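Local coordinates for protein ureidoglycolate hydrolase (Arabidopsis thaliana, PDB 4PXE) that hydrolyses (S)-ureidoglycolate to glyoxylate, ammonium and carbon dioxide as a manganese-dependent homodimer, in the plant pathway that breaks down purines, at residues S233-E239 / L336-V342; I304-D308 / S374-H378. All coordinates share one frame; numbering follows the deposited sequence.

Interaction 1. Residues S233-E239 / L336-V342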
loop_
_atom_site.group_PDB
_atom_site.type_symbol
_atom_site.label_atom_id
_atom_site.label_comp_id
_atom_site.label_asym_id
_atom_site.label_seq_id
_atom_site.Cartn_x
_atom_site.Cartn_y
_atom_site.Cartn_z
ATOM N N SER A 233 9.260 15.482 10.287
ATOM C CA SER A 233 8.580 14.270 9.856
ATOM C C SER A 233 9.011 13.081 10.704
ATOM O O SER A 233 10.136 13.032 11.207
ATOM C CB SER A 233 8.794 13.993 8.370
ATOM O OG SER A 233 10.081 13.488 8.125
ATOM N N LEU A 234 8.083 12.144 10.871
ATOM C CA LEU A 234 8.270 10.987 11.728
ATOM C C LEU A 234 7.907 9.720 10.961
ATOM O O LEU A 234 6.989 9.727 10.141
ATOM C CB LEU A 234 7.334 11.080 12.937
ATOM C CG LEU A 234 7.118 12.410 13.663
ATOM C CD1 LEU A 234 6.050 12.271 14.733
ATOM C CD2 LEU A 234 8.422 12.865 14.284
ATOM N N LYS A 235 8.632 8.641 11.235
ATOM C CA LYS A 235 8.262 7.305 10.771
ATOM C C LYS A 235 7.958 6.449 11.990
ATOM O O LYS A 235 8.755 6.395 12.927
ATOM C CB LYS A 235 9.416 6.655 10.017
ATOM C CG LYS A 235 9.519 7.015 8.557
ATOM C CD LYS A 235 10.174 5.876 7.776
ATOM C CE LYS A 235 11.604 5.621 8.244
ATOM N NZ LYS A 235 12.231 4.489 7.493
ATOM N N VAL A 236 6.818 5.761 11.969
ATOM C CA VAL A 236 6.391 4.949 13.096
ATOM C C VAL A 236 5.953 3.581 12.609
ATOM O O VAL A 236 5.248 3.462 11.601
ATOM C CB VAL A 236 5.226 5.620 13.852
ATOM C CG1 VAL A 236 4.820 4.806 15.068
ATOM C CG2 VAL A 236 5.613 7.042 14.269
ATOM N N GLU A 237 6.387 2.542 13.312
ATOM C CA GLU A 237 5.902 1.197 13.034
ATOM C C GLU A 237 5.437 0.494 14.296
ATOM O O GLU A 237 6.053 0.618 15.359
ATOM C CB GLU A 237 6.961 0.355 12.313
ATOM C CG GLU A 237 7.355 0.933 10.961
ATOM C CD GLU A 237 8.127 -0.039 10.091
ATOM O OE1 GLU A 237 8.676 -1.032 10.624
ATOM O OE2 GLU A 237 8.182 0.195 8.863
ATOM N N PHE A 238 4.331 -0.231 14.166
ATOM C CA PHE A 238 3.825 -1.097 15.225
ATOM C C PHE A 238 3.898 -2.545 14.749
ATOM O O PHE A 238 3.678 -2.815 13.568
ATOM C CB PHE A 238 2.366 -0.779 15.538
ATOM C CG PHE A 238 2.135 0.582 16.137
ATOM C CD1 PHE A 238 2.410 0.826 17.478
ATOM C CD2 PHE A 238 1.586 1.599 15.369
ATOM C CE1 PHE A 238 2.157 2.065 18.032
ATOM C CE2 PHE A 238 1.329 2.842 15.923
ATOM C CZ PHE A 238 1.616 3.074 17.251
ATOM N N GLU A 239 4.208 -3.467 15.661
ATOM C CA GLU A 239 4.207 -4.896 15.329
ATOM C C GLU A 239 3.322 -5.701 16.270
ATOM O O GLU A 239 3.359 -5.504 17.488
ATOM C CB GLU A 239 5.636 -5.464 15.355
ATOM C CG GLU A 239 6.502 -5.031 14.177
ATOM C CD GLU A 239 7.949 -5.485 14.295
ATOM O OE1 GLU A 239 8.346 -5.931 15.389
ATOM O OE2 GLU A 239 8.692 -5.377 13.294
ATOM N N LEU A 336 6.026 -1.081 19.817
ATOM C CA LEU A 336 6.400 0.107 19.070
ATOM C C LEU A 336 7.788 -0.188 18.530
ATOM O O LEU A 336 8.798 0.054 19.204
ATOM C CB LEU A 336 6.405 1.338 19.977
ATOM C CG LEU A 336 6.787 2.671 19.330
ATOM C CD1 LEU A 336 5.936 2.990 18.097
ATOM C CD2 LEU A 336 6.681 3.785 20.364
ATOM N N SER A 337 7.834 -0.749 17.324
ATOM C CA SER A 337 9.074 -1.273 16.771
ATOM C C SER A 337 9.943 -0.207 16.109
ATOM O O SER A 337 11.149 -0.391 15.937
ATOM C CB SER A 337 8.783 -2.424 15.804
ATOM O OG SER A 337 7.925 -2.007 14.760
ATOM N N GLU A 338 9.329 0.911 15.735
ATOM C CA GLU A 338 10.088 2.041 15.223
ATOM C C GLU A 338 9.395 3.335 15.583
ATOM O O GLU A 338 8.193 3.478 15.392
ATOM C CB GLU A 338 10.246 1.949 13.704
ATOM C CG GLU A 338 10.944 3.158 13.094
ATOM C CD GLU A 338 11.257 2.968 11.629
ATOM O OE1 GLU A 338 10.352 2.539 10.882
ATOM O OE2 GLU A 338 12.409 3.240 11.228
ATOM N N PHE A 339 10.164 4.271 16.130
ATOM C CA PHE A 339 9.730 5.654 16.247
ATOM C C PHE A 339 10.931 6.514 15.885
ATOM O O PHE A 339 11.841 6.705 16.697
ATOM C CB PHE A 339 9.197 5.988 17.646
ATOM C CG PHE A 339 8.477 7.307 17.703
ATOM C CD1 PHE A 339 7.101 7.363 17.622
ATOM C CD2 PHE A 339 9.189 8.501 17.768
ATOM C CE1 PHE A 339 6.430 8.579 17.648
ATOM C CE2 PHE A 339 8.526 9.718 17.795
ATOM C CZ PHE A 339 7.151 9.756 17.731
ATOM N N LYS A 340 10.940 7.009 14.651
ATOM C CA LYS A 340 12.097 7.717 14.123
ATOM C C LYS A 340 11.697 9.127 13.744
ATOM O O LYS A 340 10.812 9.327 12.913
ATOM C CB LYS A 340 12.646 6.990 12.889
ATOM C CG LYS A 340 13.888 7.625 12.250
ATOM C CD LYS A 340 14.249 6.914 10.941
ATOM C CE LYS A 340 15.603 7.350 10.400
ATOM N NZ LYS A 340 16.724 6.828 11.232
ATOM N N ILE A 341 12.339 10.111 14.359
ATOM C CA ILE A 341 12.196 11.487 13.906
ATOM C C ILE A 341 13.161 11.652 12.740
ATOM O O ILE A 341 14.380 11.750 12.920
ATOM C CB ILE A 341 12.500 12.486 15.038
ATOM C CG1 ILE A 341 11.547 12.258 16.218
ATOM C CG2 ILE A 341 12.401 13.922 14.512
ATOM C CD1 ILE A 341 11.829 13.122 17.438
ATOM N N VAL A 342 12.618 11.640 11.526
ATOM C CA VAL A 342 13.440 11.629 10.327
ATOM C C VAL A 342 14.092 12.993 10.141
ATOM O O VAL A 342 15.265 13.089 9.772
ATOM C CB VAL A 342 12.602 11.248 9.092
ATOM C CG1 VAL A 342 13.420 11.388 7.808
ATOM C CG2 VAL A 342 12.053 9.826 9.256
HETATM O O HOH W 1 9.622 -2.099 12.640
#

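Interaction 2. Residues I304-D308 / S374-H378. With GLV (glyoxylic acid), chain E.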
loop_
_atom_site.group_PDB
_atom_site.type_symbol
_atom_site.label_atom_id
_atom_site.label_comp_id
_atom_site.label_asym_id
_atom_site.label_seq_id
_atom_site.Cartn_x
_atom_site.Cartn_y
_atom_site.Cartn_z
ATOM N N ILE A 304 4.420 10.601 9.200
ATOM C CA ILE A 304 3.704 11.722 9.780
ATOM C C ILE A 304 4.457 13.010 9.495
ATOM O O ILE A 304 5.667 13.076 9.693
ATOM C CB ILE A 304 3.597 11.544 11.306
ATOM C CG1 ILE A 304 2.890 10.218 11.636
ATOM C CG2 ILE A 304 2.860 12.716 11.940
ATOM C CD1 ILE A 304 2.940 9.824 13.122
ATOM N N ASP A 305 3.732 14.022 9.019
ATOM C CA ASP A 305 4.296 15.333 8.703
ATOM C C ASP A 305 3.709 16.293 9.729
ATOM O O ASP A 305 2.509 16.291 9.959
ATOM C CB ASP A 305 3.868 15.715 7.277
ATOM C CG ASP A 305 4.320 17.101 6.870
ATOM O OD1 ASP A 305 3.760 18.094 7.378
ATOM O OD2 ASP A 305 5.210 17.190 6.012
ATOM N N THR A 306 4.542 17.109 10.371
ATOM C CA THR A 306 3.994 18.127 11.270
ATOM C C THR A 306 4.851 19.383 11.251
ATOM O O THR A 306 6.077 19.309 11.147
ATOM C CB THR A 306 3.750 17.592 12.714
ATOM O OG1 THR A 306 2.989 18.545 13.472
ATOM C CG2 THR A 306 5.049 17.259 13.427
ATOM N N ARG A 307 4.189 20.537 11.287
ATOM C CA ARG A 307 4.889 21.822 11.137
ATOM C C ARG A 307 4.204 22.921 11.924
ATOM O O ARG A 307 3.032 22.821 12.272
ATOM C CB ARG A 307 4.949 22.273 9.659
ATOM C CG ARG A 307 5.035 21.129 8.647
ATOM C CD ARG A 307 5.043 21.634 7.227
ATOM N NE ARG A 307 4.858 20.504 6.319
ATOM C CZ ARG A 307 5.054 20.561 5.005
ATOM N NH1 ARG A 307 5.420 21.706 4.430
ATOM N NH2 ARG A 307 4.861 19.486 4.251
ATOM N N ASP A 308 4.964 23.992 12.179
ATOM C CA ASP A 308 4.415 25.220 12.754
ATOM C C ASP A 308 5.421 26.327 12.451
ATOM O O ASP A 308 6.610 26.062 12.309
ATOM C CB ASP A 308 4.229 25.069 14.274
ATOM C CG ASP A 308 3.246 26.084 14.872
ATOM O OD1 ASP A 308 3.225 27.269 14.445
ATOM O OD2 ASP A 308 2.493 25.698 15.796
ATOM N N SER A 374 6.030 31.479 4.409
ATOM C CA SER A 374 5.778 30.226 3.710
ATOM C C SER A 374 5.401 29.146 4.716
ATOM O O SER A 374 6.084 28.958 5.726
ATOM C CB SER A 374 7.007 29.792 2.922
ATOM O OG SER A 374 6.755 28.580 2.225
ATOM N N ARG A 375 4.311 28.442 4.429
ATOM C CA ARG A 375 3.883 27.300 5.243
ATOM C C ARG A 375 4.575 26.028 4.755
ATOM O O ARG A 375 5.027 25.189 5.552
ATOM C CB ARG A 375 2.363 27.158 5.197
ATOM C CG ARG A 375 1.618 28.389 5.712
ATOM C CD ARG A 375 0.144 28.094 5.896
ATOM N NE ARG A 375 -0.611 29.288 6.278
ATOM C CZ ARG A 375 -0.640 29.799 7.506
ATOM N NH1 ARG A 375 0.054 29.234 8.487
ATOM N NH2 ARG A 375 -1.368 30.881 7.755
ATOM N N ALA A 376 4.634 25.875 3.440
ATOM C CA ALA A 376 5.440 24.837 2.818
ATOM C C ALA A 376 6.907 25.059 3.144
ATOM O O ALA A 376 7.328 26.184 3.434
ATOM C CB ALA A 376 5.231 24.854 1.309
ATOM N N TYR A 377 7.701 23.994 3.099
ATOM C CA TYR A 377 9.152 24.184 3.103
ATOM C C TYR A 377 9.656 24.192 1.664
ATOM O O TYR A 377 8.905 23.885 0.722
ATOM C CB TYR A 377 9.883 23.140 3.981
ATOM C CG TYR A 377 9.573 21.697 3.627
ATOM C CD1 TYR A 377 8.658 20.941 4.373
ATOM C CD2 TYR A 377 10.193 21.087 2.539
ATOM C CE1 TYR A 377 8.369 19.614 4.028
ATOM C CE2 TYR A 377 9.915 19.777 2.190
ATOM C CZ TYR A 377 9.016 19.044 2.935
ATOM O OH TYR A 377 8.738 17.740 2.572
ATOM N N HIS A 378 10.914 24.585 1.491
ATOM C CA HIS A 378 11.510 24.780 0.177
ATOM C C HIS A 378 13.007 24.606 0.305
ATOM O O HIS A 378 13.542 24.664 1.406
ATOM C CB HIS A 378 11.263 26.207 -0.316
ATOM C CG HIS A 378 9.822 26.591 -0.400
ATOM N ND1 HIS A 378 9.017 26.248 -1.467
ATOM C CD2 HIS A 378 9.047 27.322 0.434
ATOM C CE1 HIS A 378 7.809 26.746 -1.280
ATOM N NE2 HIS A 378 7.802 27.405 -0.135
HETATM C C1 GLV E . 7.317 20.277 0.101
HETATM O O1 GLV E . 8.045 21.409 -0.226
HETATM C C2 GLV E . 6.403 20.454 1.262
HETATM O O2 GLV E . 6.352 21.588 1.839
HETATM O O3 GLV E . 5.691 19.483 1.654
HETATM O O HOH W 2 7.191 16.271 4.274
#

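Interaction 1. Residues S233-E239 / L336-V342
Lys235 and Lys340 form a hydrogen-bonded antiparallel pair. Lys235 N donates to Lys340 O at 2.8 Å, and Lys340 N returns a bond to Lys235 O at 2.9 Å. Glu237 N donates to Glu338 O at 2.9 Å. The partner slips by one residue at Glu237 O, which takes Ser337 N at 3.0 Å and, weakly, Glu338 N. Ser337 OG lies beside Glu239, 3.4 Å from its CG. A water joins Ser337 OG to Glu237 OE1 and reaches Glu239 OE2 weakly. With alanine in place of Glu239, Ser337 would probably lose the CG and carboxylate contacts along its side, and the water its weak third partner. Glu338 is extended (chi1 176°), which carries OE1 to within 3.4 Å of Glu237 CG; the two carboxylate planes stand 76° apart. The two acids are like charges at close range; Lys235 gives Glu338 a long salt bridge, and His301 bonds Glu237 OE2. On the other face, Val236 CG2 packs 3.7 Å from Phe339 CD1, and Leu234 CD2 lies as close to Ile341 CG1. Leu336 CD1 touches both Val236 CG1 and Phe238 CE1. Helices 256-272 and 311-332 cover this apolar face. The pairing is an antiparallel ladder with a classic beta bulge, within the region involved in dimerization of this M20-family enzyme.

Interaction 2. Residues I304-D308 / S374-H378
Tyr377 holds CG between its backbone N and carbonyl carbon (chi1 55°), which brings its ring against the guanidinium of Arg307. The arginine chain is extended from CG to NE and reaches across from the strand. Tyr377 CD1 lies 3.3 Å from Arg307 NH1, over one face of the guanidinium, with the two planes 30° apart. Asp305 fixes the rotation of that group side-on: NE bonds OD1 at 2.9 Å, almost straight and in the guanidinium plane, while NH2 bonds OD2. The outer nitrogens then take the glyoxylate carboxylate, NH1 to O2 at 2.8 Å and NH2 to O3 at 2.7 Å. Tyr377 N adds a bond to O2, and glyoxylate lies over one face of the tyrosine ring. A water links Asp305 OD2 to Tyr377 OH. Within the loop, His378 NE2 donates to Ser374 OG, which donates to Ala376 O; these bonds probably steady the loop. Asn294 of the second subunit also bonds glyoxylate. Asp305 is thus a second-shell residue that positions Arg307. This is the carboxylate-binding pocket of the active site, completed across the dimer as in related M20 amidohydrolases.

How the interactions relate
Interactions 1 and 2 share a sheet: strands 222-239 and 295-308 are neighbours in it, and Leu234 N probably bonds Ile304 O at 2.8 Å. Val236 and Ile304 also pack together. The centres of the two interactions are about 19 Å apart. Interaction 1 is partly buried, far from the chain centre, and it is built on repeated backbone bonds with one apolar face and one charged face. Interaction 2 is buried, and no direct hydrogen bond joins its segments; the ligand and a water bridge them. One contact pairs two strands, whereas the other sets the end of a strand against a loop. Strand 295-308 thus ties the paired strands of interaction 1 to the glyoxylate pocket.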